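Local coordinates for uncharacterized protein (Bacteroides caccae, PDB 3NO2) that is of unknown function but folds as a six-bladed beta-propeller, at residues A171-L179 with F188-N196. Sequence-based numbering, arbitrary orientation.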
loop_
_atom_site.group_PDB
_atom_site.type_symbol
_atom_site.label_atom_id
_atom_site.label_comp_id
_atom_site.label_asym_id
_atom_site.label_seq_id
_atom_site.Cartn_x
_atom_site.Cartn_y
_atom_site.Cartn_z
ATOM N N ALA A 171 -0.824 8.358 1.253
ATOM C CA ALA A 171 -2.290 8.447 1.289
ATOM C C ALA A 171 -2.680 9.886 1.611
ATOM O O ALA A 171 -1.998 10.588 2.340
ATOM C CB ALA A 171 -2.906 7.518 2.361
ATOM N N PHE A 172 -3.774 10.341 1.026
ATOM C CA PHE A 172 -4.180 11.732 1.159
ATOM C C PHE A 172 -5.137 11.950 2.322
ATOM O O PHE A 172 -5.969 11.099 2.664
ATOM C CB PHE A 172 -4.831 12.161 -0.146
ATOM C CG PHE A 172 -3.890 12.104 -1.288
ATOM C CD1 PHE A 172 -2.816 12.987 -1.376
ATOM C CD2 PHE A 172 -4.034 11.121 -2.272
ATOM C CE1 PHE A 172 -1.922 12.895 -2.441
ATOM C CE2 PHE A 172 -3.132 11.036 -3.313
ATOM C CZ PHE A 172 -2.090 11.901 -3.397
ATOM N N LEU A 173 -4.995 13.117 2.931
ATOM C CA LEU A 173 -5.890 13.601 3.971
ATOM C C LEU A 173 -6.900 14.572 3.358
ATOM O O LEU A 173 -6.674 15.117 2.267
ATOM C CB LEU A 173 -5.107 14.298 5.070
ATOM C CG LEU A 173 -4.020 13.476 5.768
ATOM C CD1 LEU A 173 -3.298 14.341 6.805
ATOM C CD2 LEU A 173 -4.731 12.251 6.382
ATOM N N ASP A 174 -7.978 14.796 4.104
ATOM C CA ASP A 174 -9.045 15.708 3.679
ATOM C C ASP A 174 -8.528 17.076 3.318
ATOM O O ASP A 174 -9.039 17.681 2.379
ATOM C CB ASP A 174 -10.104 15.850 4.784
ATOM C CG ASP A 174 -11.056 14.675 4.836
ATOM O OD1 ASP A 174 -11.239 13.995 3.799
ATOM O OD2 ASP A 174 -11.636 14.440 5.923
ATOM N N ASN A 175 -7.522 17.575 4.044
ATOM C CA ASN A 175 -6.962 18.903 3.758
ATOM C C ASN A 175 -6.029 18.953 2.569
ATOM O O ASN A 175 -5.466 19.999 2.285
ATOM C CB ASN A 175 -6.273 19.518 5.001
ATOM C CG ASN A 175 -4.919 18.867 5.320
ATOM O OD1 ASN A 175 -4.557 17.832 4.746
ATOM N ND2 ASN A 175 -4.162 19.486 6.227
ATOM N N GLY A 176 -5.820 17.810 1.898
ATOM C CA GLY A 176 -4.963 17.738 0.720
ATOM C C GLY A 176 -3.496 17.402 1.005
ATOM O O GLY A 176 -2.721 17.187 0.063
ATOM N N ASP A 177 -3.124 17.353 2.282
ATOM C CA ASP A 177 -1.783 16.891 2.662
ATOM C C ASP A 177 -1.734 15.369 2.413
ATOM O O ASP A 177 -2.767 14.724 2.183
ATOM C CB ASP A 177 -1.462 17.161 4.133
ATOM C CG ASP A 177 -1.176 18.625 4.450
ATOM O OD1 ASP A 177 -1.167 19.461 3.525
ATOM O OD2 ASP A 177 -0.940 18.892 5.644
ATOM N N CYS A 178 -0.528 14.804 2.458
ATOM C CA CYS A 178 -0.425 13.363 2.384
ATOM C C CYS A 178 0.382 12.831 3.546
ATOM O O CYS A 178 1.185 13.518 4.169
ATOM C CB CYS A 178 0.091 12.862 1.045
ATOM S SG CYS A 178 1.832 13.049 0.785
ATOM N N LEU A 179 0.098 11.584 3.841
ATOM C CA LEU A 179 0.861 10.818 4.806
ATOM C C LEU A 179 1.770 9.881 4.030
ATOM O O LEU A 179 1.310 9.269 3.051
ATOM C CB LEU A 179 -0.010 9.977 5.700
ATOM C CG LEU A 179 -1.025 10.714 6.568
ATOM C CD1 LEU A 179 -1.834 9.718 7.444
ATOM C CD2 LEU A 179 -0.315 11.690 7.484
ATOM N N PHE A 188 5.673 7.354 10.267
ATOM C CA PHE A 188 5.181 7.991 9.071
ATOM C C PHE A 188 5.269 9.493 9.179
ATOM O O PHE A 188 5.442 10.030 10.305
ATOM C CB PHE A 188 3.755 7.531 8.732
ATOM C CG PHE A 188 2.693 7.871 9.732
ATOM C CD1 PHE A 188 1.955 9.044 9.611
ATOM C CD2 PHE A 188 2.342 6.967 10.708
ATOM C CE1 PHE A 188 0.907 9.297 10.479
ATOM C CE2 PHE A 188 1.291 7.234 11.574
ATOM C CZ PHE A 188 0.598 8.380 11.452
ATOM N N VAL A 189 5.192 10.186 8.068
ATOM C CA VAL A 189 5.256 11.647 8.072
ATOM C C VAL A 189 4.032 12.212 7.366
ATOM O O VAL A 189 3.386 11.525 6.575
ATOM C CB VAL A 189 6.527 12.190 7.408
ATOM C CG1 VAL A 189 7.770 11.728 8.183
ATOM C CG2 VAL A 189 6.572 11.757 5.919
ATOM N N GLN A 190 3.695 13.459 7.702
ATOM C CA GLN A 190 2.720 14.227 6.976
ATOM C C GLN A 190 3.462 15.287 6.163
ATOM O O GLN A 190 4.277 16.030 6.755
ATOM C CB GLN A 190 1.732 14.851 7.965
ATOM C CG GLN A 190 0.649 15.680 7.298
ATOM C CD GLN A 190 -0.380 16.211 8.292
ATOM O OE1 GLN A 190 -0.591 15.617 9.343
ATOM N NE2 GLN A 190 -1.035 17.326 7.943
ATOM N N LEU A 191 3.174 15.343 4.873
ATOM C CA LEU A 191 3.762 16.312 3.950
ATOM C C LEU A 191 2.741 17.355 3.533
ATOM O O LEU A 191 1.637 17.014 3.120
ATOM C CB LEU A 191 4.248 15.647 2.667
ATOM C CG LEU A 191 5.353 14.631 2.815
ATOM C CD1 LEU A 191 5.802 14.162 1.397
ATOM C CD2 LEU A 191 6.512 15.181 3.603
ATOM N N ASN A 192 3.139 18.624 3.617
ATOM C CA ASN A 192 2.264 19.745 3.242
ATOM C C ASN A 192 2.145 19.772 1.742
ATOM O O ASN A 192 3.162 19.639 1.028
ATOM C CB ASN A 192 2.816 21.088 3.752
ATOM C CG ASN A 192 1.919 22.298 3.391
ATOM O OD1 ASN A 192 2.170 22.990 2.407
ATOM N ND2 ASN A 192 0.886 22.545 4.197
ATOM N N LEU A 193 0.900 19.939 1.289
ATOM C CA LEU A 193 0.565 20.048 -0.141
ATOM C C LEU A 193 1.403 21.147 -0.834
ATOM O O LEU A 193 2.222 20.856 -1.719
ATOM C CB LEU A 193 -0.947 20.319 -0.291
ATOM C CG LEU A 193 -1.555 20.500 -1.695
ATOM C CD1 LEU A 193 -1.189 19.339 -2.633
ATOM C CD2 LEU A 193 -3.070 20.670 -1.606
ATOM N N GLU A 194 1.242 22.393 -0.386
ATOM C CA GLU A 194 1.893 23.539 -1.058
ATOM C C GLU A 194 3.432 23.468 -1.039
ATOM O O GLU A 194 4.081 23.561 -2.090
ATOM C CB GLU A 194 1.414 24.868 -0.443
ATOM N N SER A 195 4.012 23.291 0.149
ATOM C CA SER A 195 5.463 23.449 0.349
ATOM C C SER A 195 6.267 22.182 0.107
ATOM O O SER A 195 7.485 22.241 -0.044
ATOM C CB SER A 195 5.749 23.942 1.780
ATOM O OG SER A 195 5.432 22.931 2.736
ATOM N N ASN A 196 5.585 21.036 0.127
ATOM C CA ASN A 196 6.241 19.728 0.015
ATOM C C ASN A 196 7.249 19.500 1.156
ATOM O O ASN A 196 8.278 18.835 0.978
ATOM C CB ASN A 196 6.921 19.610 -1.361
ATOM C CG ASN A 196 6.886 18.201 -1.923
ATOM O OD1 ASN A 196 7.729 17.843 -2.751
ATOM N ND2 ASN A 196 5.911 17.392 -1.484
HETATM O O HOH W 1 -0.293 21.364 6.358
#
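Cys-178 and Leu-191 form an antiparallel hydrogen-bonded pair where strands 178-181 and 187-191 meet, with Cys-178 N giving to Leu-191 O (3.2 Å) and Leu-191 N to Cys-178 O (2.8 Å); Leu-179 and Gln-190 follow as a non-hydrogen-bonded pair. Beyond this pairing the link passes to the side chain of Asp-177, whose two carboxylate oxygens grip different parts of the partner chain. OD1 of Asp-177 takes the backbone N-H of Leu-193 (3.1 Å), met from above the carboxylate plane, just where that chain leaves the strand. Its OD2 receives NE2 of Gln-190 at 2.8 Å through the anti lone pair; the oxygen lies in the plane of the amide, although amide and carboxylate are turned 58° apart. Gln-190 reaches it with an extended chain, CG anti to the backbone N (chi1 -180°), and on the way its amide carbon is touched by CD1 of Leu-173. A water bound to the same OD2 bridges to ND2 of Asn-192, and ND2 of Asn-175 adds a weak bond, so that three donors, counting the water, converge on this one oxygen of a buried residue. Asn-175 also closes an Asx turn, its OD1 accepting the backbone N of Asp-177 at 2.9 Å, which ties the backbone of Asp-177 to the type I turn 173-176 just before it. On one face of the sheet, CD2 of Leu-179 leans on CB of Gln-190 and approaches CE1 of Phe-188 obliquely (4.0 Å); on the other, SG of Cys-178 rests against CB of Leu-191. These are the two middle strands of a four-stranded propeller blade, flanked by 169-172 and 198-203, and Leu-179 and Phe-188 pack on Leu-218 and Leu-226 of the next blade.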